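Local coordinates for protein PrgB (Enterococcus faecalis, PDB 6EVU) that promotes cell aggregation, biofilm formation and conjugation by binding and compacting DNA, and is represented here by its adhesin domain, at residues T81-F84 with Q85-F88; F177-A180 with S181-V185; F223-I226 with N227-V231; L254-S257 with D258-V262. All coordinates share one frame; numbering follows the deposited sequence.

Contact 1: T81-F84 with Q85-F88; sequences TGNF and QNSF
Asn-86 folds its side chain back onto Asn-83, and the two asparagines hold each other through reciprocal hydrogen bonds. At the root of the Asn-86 side chain, CB lies 3.8 Å from Asn-83 OD1. One atom further, Asn-86 CG comes to 3.3 Å from Asn-83 OD1. At the tip the two branches part. Asn-86 OD1 accepts a nearly straight bond from Asn-83 N at 2.8 Å, with the donor tilted out of the carbonyl plane. Asn-86 OD1 also rests 3.2 Å from Gly-82 CA. Asn-86 ND2 turns to a water at 2.8 Å, which in turn donates to Thr-81 O. The other half of the exchange runs from Asn-86 N to Asn-83 OD1 at 2.9 Å, almost in line with the side-chain carbonyl. This is the reciprocal pattern seen in a capping box. Both asparagines place CG between the backbone N and the carbonyl carbon (chi1 59° for Asn-83, 61° for Asn-86). That brings each amide back over the backbone, and the two amide planes end only 14° apart. Ser-87 adds to the turn. Its N makes a weak bond to Asn-83 O, and its OG lies 3.1 Å from Phe-84 O. A type I turn then runs from Gln-85 to Phe-88. The segment lies at the surface between helix 68-72 and strand 88-89. Backbone bonds join Gly-82 to Phe-51, Asn-86 to Ala-54 at the start of helix 54-57, and Ser-87 to Ala-101 in strand 99-104. The Phe-84 ring stacks on Tyr-100 of that same strand.

Contact 2: F177-A180 with S181-V185; sequences FFDA and SGKEV
Asp-179 OD1 accepts from both Ser-181 OG and Lys-183 N. Ser-181 OG donates to Asp-179 OD1 at 2.6 Å from the syn side, close to the carboxylate plane. Lys-183 N reaches Asp-179 OD1 at 3.0 Å from above that plane. Ser-181 N adds a weak bond. The carboxylate can do this because its CG sits between the backbone N and the carbonyl carbon (chi1 74°), which folds it inward over the turn. The backbone of Asp-179 is used as well: its O accepts from Gly-182 N, and its N donates to Lys-183 O at 2.9 Å. Further out, Val-185 N bonds to Phe-177 O at 2.8 Å. The CG2 methyl of Val-185 packs 3.8 Å from Asp-179 CB. Phe-178 and Glu-184 share one face of the ladder, with Phe-178 ring atom CE2 4.1 Å from Glu-184 CB. Arg-279 forms a salt bridge with Glu-184, and Lys-128 makes a cation-pi contact with the Phe-178 ring. A water links Glu-184 OE2 with Phe-177 N and Val-185 O. This is a 3:5 beta hairpin: a type I turn, Asp-179 to Gly-182, followed by a G1 beta bulge with glycine at positive phi.

Contact 3: F223-I226 with N227-V231; sequences FKYI and NGSYV
Tyr-225 swings its ring across the following turn, with CE2 3.5 Å from Asn-227 CA; the CD1-CE1 edge runs along Ser-229 O and Val-231 O. CG stands anti to the backbone N (chi1 175°), which sends the ring forward over the loop. Tyr-225 CE1 lies 3.2 Å from Ser-229 O, and Tyr-225 CD1 lies 3.4 Å from Val-231 O. Both oxygens sit near the ring plane. The hydroxyl completes the reach. Tyr-225 OH donates to Ser-229 O at 2.8 Å, in the carbonyl plane and on a lone pair. Gly-228 N gives the same hydroxyl a weak, bent bond, so OH joins two parts of the turn. The chain here makes a type II beta turn from Ile-226 to Ser-229, closed by Ser-229 N to Ile-226 O at 2.9 Å. The turn follows strand 221-225, whose neighbour is strand 272-276. Gly-228 takes the third position at positive phi. Next comes an ST turn, in which Ser-229 OG accepts from Val-231 N at 3.0 Å. That OG also bonds to Ser-271 O, just before strand 272-276. Asn-227 OD1 is held by Glu-18 N. Beside the tyrosine, Phe-223 CZ touches Val-231 CG1 at 3.9 Å, and the Phe-223 ring stacks on Phe-239. The turn is thus gripped by a phenol as well as by its own backbone. Val-231 O is buried by the contact and has no hydrogen-bond partner in the model. The C-H edge of the tyrosine, which carries slight positive charge, probably offsets part of that cost.

Contact 4: L254-S257 with D258-V262; sequences LKNS and DWDAV
Asn-256 and Asp-260 bring their flat ends together at a slant, amide and carboxylate planes 59° apart. Asn-256 ND2 donates to Asp-260 OD2 at 2.9 Å. The bond uses the anti lone pair of Asp-260 OD2, and that oxygen lies slightly out of the Asn-256 amide plane. Asn-256 OD1 rests against Asp-260 CB at 3.2 Å. Both side chains have CG anti to the backbone N (chi1 -164° and -168°), which lets them meet across one turn of chain. Asp-260 CB also lies 3.4 Å above the Trp-259 ring plane, toward the rim. Asn-256 O sits over the same face. That carbonyl takes two backbone donors, Trp-259 N and, at 2.9 Å, Asp-260 N. Asp-260 is then the centre of an inverse gamma turn, closed by Ala-261 N to Trp-259 O. All this lies in the long loop between strands 239-240 and 272-276 of the adhesin domain. At the start of the segment, Asp-258 turns back to Lys-255. Asp-258 OD2 accepts from Lys-255 N at 2.8 Å on the anti side, while Asp-258 N donates to Lys-255 O at 2.7 Å. Leu-254 CD2 lies across Asp-258 CB at 3.4 Å. Ile-245 O accepts from Trp-259 NE1, and Asp-246 OD1 shares Asn-256 ND2. Asp-260 OD1 bonds to Ser-199 OG, while its OD2 meets a bound Tris molecule, probably from the crystallisation liquor.

The four contacts follow one another along the chain, and none nests in or crosses another. Contact 1 closes a surface turn just before strand 88-89, which pairs with strand 99-104. Contact 2 closes the hairpin of strands 169-179 and 184-185, in the antiparallel sheet that also holds 124-137 and 280-287; its centre is about 29 Å from that of contact 1. Contact 3 turns the chain after strand 221-225, an outer strand of the three-stranded sheet. Contact 4 shapes the loop that leads to strand 272-276 of that same sheet. Contacts 3 and 4 touch: Tyr-230 OH packs 3.8 Å from Leu-254 CD1. Contacts 1 and 3 lie on opposite sides of the chain's centre, as do contacts 2 and 4.

Contact 1: T81-F84 with Q85-F88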
loop_
_atom_site.group_PDB
_atom_site.type_symbol
_atom_site.label_atom_id
_atom_site.label_comp_id
_atom_site.label_asym_id
_atom_site.label_seq_id
_atom_site.Cartn_x
_atom_site.Cartn_y
_atom_site.Cartn_z
ATOM N N THR A 81 21.005 4.843 -12.125
ATOM C CA THR A 81 21.537 5.694 -13.187
ATOM C C THR A 81 20.721 5.614 -14.481
ATOM O O THR A 81 21.246 5.867 -15.579
ATOM C CB THR A 81 22.982 5.315 -13.446
ATOM O OG1 THR A 81 23.010 3.940 -13.856
ATOM C CG2 THR A 81 23.774 5.444 -12.169
ATOM N N GLY A 82 19.443 5.261 -14.382
ATOM C CA GLY A 82 18.590 5.167 -15.544
ATOM C C GLY A 82 17.941 6.487 -15.913
ATOM O O GLY A 82 18.206 7.544 -15.338
ATOM N N ASN A 83 17.051 6.406 -16.889
ATOM C CA ASN A 83 16.188 7.510 -17.256
ATOM C C ASN A 83 14.796 6.934 -17.461
ATOM O O ASN A 83 14.571 5.738 -17.268
ATOM C CB ASN A 83 16.734 8.255 -18.482
ATOM C CG ASN A 83 16.879 7.375 -19.683
ATOM O OD1 ASN A 83 16.074 6.467 -19.925
ATOM N ND2 ASN A 83 17.904 7.671 -20.496
ATOM N N PHE A 84 13.842 7.795 -17.800
ATOM C CA PHE A 84 12.450 7.351 -17.884
ATOM C C PHE A 84 12.282 6.270 -18.953
ATOM O O PHE A 84 11.605 5.253 -18.732
ATOM C CB PHE A 84 11.564 8.570 -18.167
ATOM C CG PHE A 84 10.073 8.290 -18.145
ATOM C CD1 PHE A 84 9.414 7.838 -17.014
ATOM C CD2 PHE A 84 9.323 8.524 -19.275
ATOM C CE1 PHE A 84 8.012 7.627 -17.050
ATOM C CE2 PHE A 84 7.951 8.312 -19.304
ATOM C CZ PHE A 84 7.286 7.880 -18.188
ATOM N N GLN A 85 12.954 6.443 -20.088
ATOM C CA GLN A 85 12.938 5.439 -21.155
ATOM C C GLN A 85 13.417 4.061 -20.678
ATOM O O GLN A 85 12.723 3.058 -20.874
ATOM C CB GLN A 85 13.792 5.912 -22.348
ATOM C CG GLN A 85 13.495 5.182 -23.664
ATOM C CD GLN A 85 14.076 3.760 -23.722
ATOM O OE1 GLN A 85 15.192 3.490 -23.236
ATOM N NE2 GLN A 85 13.314 2.842 -24.324
ATOM N N ASN A 86 14.643 3.965 -20.153
ATOM C CA ASN A 86 15.241 2.651 -19.936
ATOM C C ASN A 86 14.884 2.057 -18.570
ATOM O O ASN A 86 15.312 0.929 -18.262
ATOM C CB ASN A 86 16.773 2.702 -20.128
ATOM C CG ASN A 86 17.492 3.645 -19.142
ATOM O OD1 ASN A 86 17.060 3.845 -17.993
ATOM N ND2 ASN A 86 18.656 4.174 -19.583
ATOM N N SER A 87 14.078 2.766 -17.775
ATOM C CA SER A 87 13.570 2.250 -16.501
ATOM C C SER A 87 12.271 1.457 -16.651
ATOM O O SER A 87 11.789 0.898 -15.674
ATOM C CB SER A 87 13.370 3.391 -15.497
ATOM O OG SER A 87 12.254 4.185 -15.856
ATOM N N PHE A 88 11.749 1.313 -17.871
ATOM C CA PHE A 88 10.502 0.600 -18.135
ATOM C C PHE A 88 10.693 -0.907 -17.956
ATOM O O PHE A 88 11.605 -1.512 -18.545
ATOM C CB PHE A 88 10.024 0.933 -19.563
ATOM C CG PHE A 88 8.793 0.187 -19.982
ATOM C CD1 PHE A 88 7.537 0.598 -19.534
ATOM C CD2 PHE A 88 8.882 -0.949 -20.794
ATOM C CE1 PHE A 88 6.392 -0.108 -19.897
ATOM C CE2 PHE A 88 7.763 -1.648 -21.125
ATOM C CZ PHE A 88 6.520 -1.231 -20.666
HETATM O O HOH W 1 20.439 5.925 -18.312
#

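Contact 2: F177-A180 with S181-V185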
loop_
_atom_site.group_PDB
_atom_site.type_symbol
_atom_site.label_atom_id
_atom_site.label_comp_id
_atom_site.label_asym_id
_atom_site.label_seq_id
_atom_site.Cartn_x
_atom_site.Cartn_y
_atom_site.Cartn_z
ATOM N N PHE A 177 -6.465 14.144 -6.971
ATOM C CA PHE A 177 -7.294 13.829 -8.143
ATOM C C PHE A 177 -7.613 15.125 -8.850
ATOM O O PHE A 177 -7.879 16.125 -8.188
ATOM C CB PHE A 177 -8.601 13.170 -7.727
ATOM C CG PHE A 177 -8.433 11.948 -6.916
ATOM C CD1 PHE A 177 -7.904 10.789 -7.463
ATOM C CD2 PHE A 177 -8.822 11.950 -5.588
ATOM C CE1 PHE A 177 -7.795 9.643 -6.706
ATOM C CE2 PHE A 177 -8.648 10.838 -4.804
ATOM C CZ PHE A 177 -8.150 9.683 -5.349
ATOM N N PHE A 178 -7.655 15.095 -10.199
ATOM C CA PHE A 178 -7.939 16.302 -10.970
ATOM C C PHE A 178 -9.082 16.089 -11.939
ATOM O O PHE A 178 -9.180 15.037 -12.598
ATOM C CB PHE A 178 -6.693 16.764 -11.732
ATOM C CG PHE A 178 -5.536 17.123 -10.839
ATOM C CD1 PHE A 178 -4.600 16.168 -10.478
ATOM C CD2 PHE A 178 -5.393 18.412 -10.371
ATOM C CE1 PHE A 178 -3.506 16.521 -9.626
ATOM C CE2 PHE A 178 -4.365 18.769 -9.537
ATOM C CZ PHE A 178 -3.384 17.803 -9.179
ATOM N N ASP A 179 -9.936 17.103 -12.033
ATOM C CA ASP A 179 -11.029 17.096 -12.995
ATOM C C ASP A 179 -10.502 17.506 -14.375
ATOM O O ASP A 179 -9.316 17.781 -14.562
ATOM C CB ASP A 179 -12.184 17.959 -12.488
ATOM C CG ASP A 179 -11.931 19.474 -12.580
ATOM O OD1 ASP A 179 -11.101 19.945 -13.378
ATOM O OD2 ASP A 179 -12.636 20.210 -11.847
ATOM N N ALA A 180 -11.382 17.428 -15.374
ATOM C CA ALA A 180 -10.985 17.644 -16.766
ATOM C C ALA A 180 -10.400 19.022 -16.983
ATOM O O ALA A 180 -9.519 19.200 -17.833
ATOM C CB ALA A 180 -12.196 17.454 -17.686
ATOM N N SER A 181 -10.880 20.001 -16.228
ATOM C CA SER A 181 -10.386 21.367 -16.320
ATOM C C SER A 181 -9.061 21.565 -15.593
ATOM O O SER A 181 -8.532 22.680 -15.604
ATOM C CB SER A 181 -11.415 22.328 -15.739
ATOM O OG SER A 181 -11.257 22.338 -14.319
ATOM N N GLY A 182 -8.535 20.540 -14.927
ATOM C CA GLY A 182 -7.271 20.644 -14.211
ATOM C C GLY A 182 -7.372 21.053 -12.754
ATOM O O GLY A 182 -6.343 21.316 -12.127
ATOM N N LYS A 183 -8.571 21.102 -12.199
ATOM C CA LYS A 183 -8.769 21.505 -10.817
ATOM C C LYS A 183 -8.781 20.290 -9.909
ATOM O O LYS A 183 -9.464 19.298 -10.179
ATOM C CB LYS A 183 -10.087 22.251 -10.693
ATOM C CG LYS A 183 -10.456 22.612 -9.272
ATOM C CD LYS A 183 -9.314 23.448 -8.618
ATOM C CE LYS A 183 -9.741 24.052 -7.254
ATOM N NZ LYS A 183 -8.715 25.046 -6.762
ATOM N N GLU A 184 -8.077 20.386 -8.788
ATOM C CA GLU A 184 -8.089 19.290 -7.832
ATOM C C GLU A 184 -9.523 19.031 -7.351
ATOM O O GLU A 184 -10.313 19.955 -7.166
ATOM C CB GLU A 184 -7.178 19.601 -6.638
ATOM C CG GLU A 184 -7.020 18.325 -5.780
ATOM C CD GLU A 184 -6.057 18.489 -4.578
ATOM O OE1 GLU A 184 -5.552 19.603 -4.356
ATOM O OE2 GLU A 184 -5.914 17.478 -3.848
ATOM N N VAL A 185 -9.849 17.751 -7.164
ATOM C CA VAL A 185 -11.152 17.327 -6.659
ATOM C C VAL A 185 -10.943 16.930 -5.194
ATOM O O VAL A 185 -10.181 15.998 -4.905
ATOM C CB VAL A 185 -11.709 16.158 -7.485
ATOM C CG1 VAL A 185 -13.025 15.636 -6.898
ATOM C CG2 VAL A 185 -11.884 16.576 -8.944
HETATM O O HOH W 2 -7.483 15.388 -4.398
#

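Contact 3: F223-I226 with N227-V231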
loop_
_atom_site.group_PDB
_atom_site.type_symbol
_atom_site.label_atom_id
_atom_site.label_comp_id
_atom_site.label_asym_id
_atom_site.label_seq_id
_atom_site.Cartn_x
_atom_site.Cartn_y
_atom_site.Cartn_z
ATOM N N PHE A 223 -8.302 5.834 9.743
ATOM C CA PHE A 223 -8.508 4.406 9.558
ATOM C C PHE A 223 -9.797 3.958 10.262
ATOM O O PHE A 223 -10.112 4.400 11.373
ATOM C CB PHE A 223 -7.311 3.628 10.094
ATOM C CG PHE A 223 -7.459 2.119 10.014
ATOM C CD1 PHE A 223 -8.216 1.418 10.966
ATOM C CD2 PHE A 223 -6.819 1.397 9.033
ATOM C CE1 PHE A 223 -8.326 0.035 10.902
ATOM C CE2 PHE A 223 -6.934 0.019 8.962
ATOM C CZ PHE A 223 -7.700 -0.665 9.899
ATOM N N LYS A 224 -10.527 3.048 9.628
ATOM C CA LYS A 224 -11.745 2.486 10.204
ATOM C C LYS A 224 -11.701 0.963 10.130
ATOM O O LYS A 224 -11.376 0.407 9.078
ATOM C CB LYS A 224 -12.977 3.027 9.464
ATOM C CG LYS A 224 -13.294 4.486 9.767
ATOM C CD LYS A 224 -13.736 4.645 11.233
ATOM C CE LYS A 224 -14.507 5.913 11.480
ATOM N NZ LYS A 224 -15.048 5.907 12.863
ATOM N N TYR A 225 -12.055 0.293 11.234
ATOM C CA TYR A 225 -11.996 -1.163 11.347
ATOM C C TYR A 225 -13.165 -1.809 10.600
ATOM O O TYR A 225 -14.286 -1.293 10.610
ATOM C CB TYR A 225 -12.051 -1.583 12.833
ATOM C CG TYR A 225 -12.122 -3.086 13.090
ATOM C CD1 TYR A 225 -11.055 -3.922 12.780
ATOM C CD2 TYR A 225 -13.268 -3.672 13.641
ATOM C CE1 TYR A 225 -11.110 -5.289 13.016
ATOM C CE2 TYR A 225 -13.338 -5.064 13.883
ATOM C CZ TYR A 225 -12.244 -5.860 13.564
ATOM O OH TYR A 225 -12.277 -7.210 13.770
ATOM N N ILE A 226 -12.893 -2.941 9.942
ATOM C CA ILE A 226 -13.948 -3.780 9.376
ATOM C C ILE A 226 -14.181 -4.948 10.310
ATOM O O ILE A 226 -13.224 -5.620 10.712
ATOM C CB ILE A 226 -13.590 -4.294 7.973
ATOM C CG1 ILE A 226 -13.316 -3.138 7.001
ATOM C CG2 ILE A 226 -14.653 -5.266 7.495
ATOM C CD1 ILE A 226 -12.676 -3.597 5.671
ATOM N N ASN A 227 -15.452 -5.211 10.648
ATOM C CA ASN A 227 -15.727 -6.267 11.613
ATOM C C ASN A 227 -15.261 -7.618 11.091
ATOM O O ASN A 227 -15.528 -7.984 9.941
ATOM C CB ASN A 227 -17.203 -6.311 11.954
ATOM C CG ASN A 227 -17.476 -7.187 13.173
ATOM O OD1 ASN A 227 -16.623 -7.312 14.053
ATOM N ND2 ASN A 227 -18.634 -7.764 13.240
ATOM N N GLY A 228 -14.553 -8.358 11.955
ATOM C CA GLY A 228 -13.983 -9.641 11.619
ATOM C C GLY A 228 -12.627 -9.563 10.964
ATOM O O GLY A 228 -12.003 -10.609 10.746
ATOM N N SER A 229 -12.137 -8.362 10.665
ATOM C CA SER A 229 -10.803 -8.220 10.087
ATOM C C SER A 229 -9.758 -8.438 11.173
ATOM O O SER A 229 -9.997 -8.187 12.368
ATOM C CB SER A 229 -10.622 -6.846 9.460
ATOM O OG SER A 229 -9.238 -6.621 9.166
ATOM N N TYR A 230 -8.611 -8.961 10.765
ATOM C CA TYR A 230 -7.532 -9.178 11.716
ATOM C C TYR A 230 -6.652 -7.960 11.856
ATOM O O TYR A 230 -5.790 -7.946 12.742
ATOM C CB TYR A 230 -6.678 -10.383 11.301
ATOM C CG TYR A 230 -7.394 -11.679 11.559
ATOM C CD1 TYR A 230 -8.430 -12.079 10.733
ATOM C CD2 TYR A 230 -7.049 -12.498 12.638
ATOM C CE1 TYR A 230 -9.138 -13.270 10.986
ATOM C CE2 TYR A 230 -7.735 -13.681 12.882
ATOM C CZ TYR A 230 -8.765 -14.064 12.039
ATOM O OH TYR A 230 -9.466 -15.230 12.252
ATOM N N VAL A 231 -6.891 -6.956 11.015
ATOM C CA VAL A 231 -6.108 -5.724 10.947
ATOM C C VAL A 231 -6.743 -4.711 11.884
ATOM O O VAL A 231 -7.901 -4.313 11.684
ATOM C CB VAL A 231 -6.096 -5.173 9.515
ATOM C CG1 VAL A 231 -5.400 -3.791 9.469
ATOM C CG2 VAL A 231 -5.417 -6.130 8.565
#

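Contact 4: L254-S257 with D258-V262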
loop_
_atom_site.group_PDB
_atom_site.type_symbol
_atom_site.label_atom_id
_atom_site.label_comp_id
_atom_site.label_asym_id
_atom_site.label_seq_id
_atom_site.Cartn_x
_atom_site.Cartn_y
_atom_site.Cartn_z
ATOM N N LEU A 254 -5.173 -19.814 10.241
ATOM C CA LEU A 254 -5.410 -19.422 8.857
ATOM C C LEU A 254 -4.109 -19.415 8.059
ATOM O O LEU A 254 -3.021 -19.179 8.599
ATOM C CB LEU A 254 -6.033 -18.027 8.786
ATOM C CG LEU A 254 -7.546 -17.898 8.846
ATOM C CD1 LEU A 254 -7.857 -16.443 9.027
ATOM C CD2 LEU A 254 -8.196 -18.463 7.600
ATOM N N LYS A 255 -4.239 -19.678 6.755
ATOM C CA LYS A 255 -3.144 -19.606 5.797
ATOM C C LYS A 255 -3.445 -18.555 4.728
ATOM O O LYS A 255 -4.603 -18.200 4.478
ATOM C CB LYS A 255 -2.874 -20.964 5.139
ATOM C CG LYS A 255 -1.782 -21.763 5.836
ATOM C CD LYS A 255 -2.219 -23.161 6.116
ATOM C CE LYS A 255 -2.137 -24.008 4.863
ATOM N NZ LYS A 255 -2.960 -25.251 4.999
ATOM N N ASN A 256 -2.378 -18.031 4.109
ATOM C CA ASN A 256 -2.563 -16.973 3.129
ATOM C C ASN A 256 -3.559 -17.356 2.051
ATOM O O ASN A 256 -4.371 -16.525 1.634
ATOM C CB ASN A 256 -1.225 -16.610 2.490
ATOM C CG ASN A 256 -1.283 -15.286 1.757
ATOM O OD1 ASN A 256 -1.568 -15.228 0.563
ATOM N ND2 ASN A 256 -1.112 -14.217 2.496
ATOM N N SER A 257 -3.495 -18.603 1.569
ATOM C CA SER A 257 -4.434 -19.042 0.541
ATOM C C SER A 257 -5.884 -19.055 1.036
ATOM O O SER A 257 -6.796 -19.094 0.208
ATOM C CB SER A 257 -4.026 -20.422 0.003
ATOM O OG SER A 257 -4.013 -21.425 1.019
ATOM N N ASP A 258 -6.128 -18.973 2.350
ATOM C CA ASP A 258 -7.500 -18.985 2.853
ATOM C C ASP A 258 -8.224 -17.653 2.724
ATOM O O ASP A 258 -9.432 -17.618 2.984
ATOM C CB ASP A 258 -7.562 -19.378 4.336
ATOM C CG ASP A 258 -7.175 -20.795 4.593
ATOM O OD1 ASP A 258 -7.624 -21.706 3.854
ATOM O OD2 ASP A 258 -6.454 -21.000 5.590
ATOM N N TRP A 259 -7.533 -16.554 2.377
ATOM C CA TRP A 259 -8.180 -15.240 2.360
ATOM C C TRP A 259 -7.504 -14.241 1.413
ATOM O O TRP A 259 -8.187 -13.402 0.823
ATOM C CB TRP A 259 -8.201 -14.665 3.792
ATOM C CG TRP A 259 -6.836 -14.437 4.325
ATOM C CD1 TRP A 259 -6.028 -15.328 4.965
ATOM C CD2 TRP A 259 -6.087 -13.227 4.208
ATOM N NE1 TRP A 259 -4.813 -14.732 5.274
ATOM C CE2 TRP A 259 -4.836 -13.441 4.815
ATOM C CE3 TRP A 259 -6.375 -11.982 3.672
ATOM C CZ2 TRP A 259 -3.847 -12.450 4.870
ATOM C CZ3 TRP A 259 -5.371 -10.978 3.710
ATOM C CH2 TRP A 259 -4.138 -11.228 4.317
ATOM N N ASP A 260 -6.174 -14.323 1.263
ATOM C CA ASP A 260 -5.378 -13.236 0.654
ATOM C C ASP A 260 -5.368 -13.401 -0.863
ATOM O O ASP A 260 -4.407 -13.846 -1.490
ATOM C CB ASP A 260 -3.971 -13.204 1.220
ATOM C CG ASP A 260 -3.215 -11.915 0.824
ATOM O OD1 ASP A 260 -3.823 -11.038 0.143
ATOM O OD2 ASP A 260 -2.035 -11.787 1.222
ATOM N N ALA A 261 -6.500 -13.069 -1.441
ATOM C CA ALA A 261 -6.641 -13.013 -2.879
ATOM C C ALA A 261 -7.652 -11.916 -3.142
ATOM O O ALA A 261 -8.582 -11.724 -2.356
ATOM C CB ALA A 261 -7.104 -14.346 -3.464
ATOM N N VAL A 262 -7.433 -11.163 -4.207
ATOM C CA VAL A 262 -8.416 -10.175 -4.602
ATOM C C VAL A 262 -9.693 -10.885 -5.012
ATOM O O VAL A 262 -9.670 -11.833 -5.809
ATOM C CB VAL A 262 -7.873 -9.304 -5.737
ATOM C CG1 VAL A 262 -8.999 -8.464 -6.289
ATOM C CG2 VAL A 262 -6.760 -8.434 -5.220
#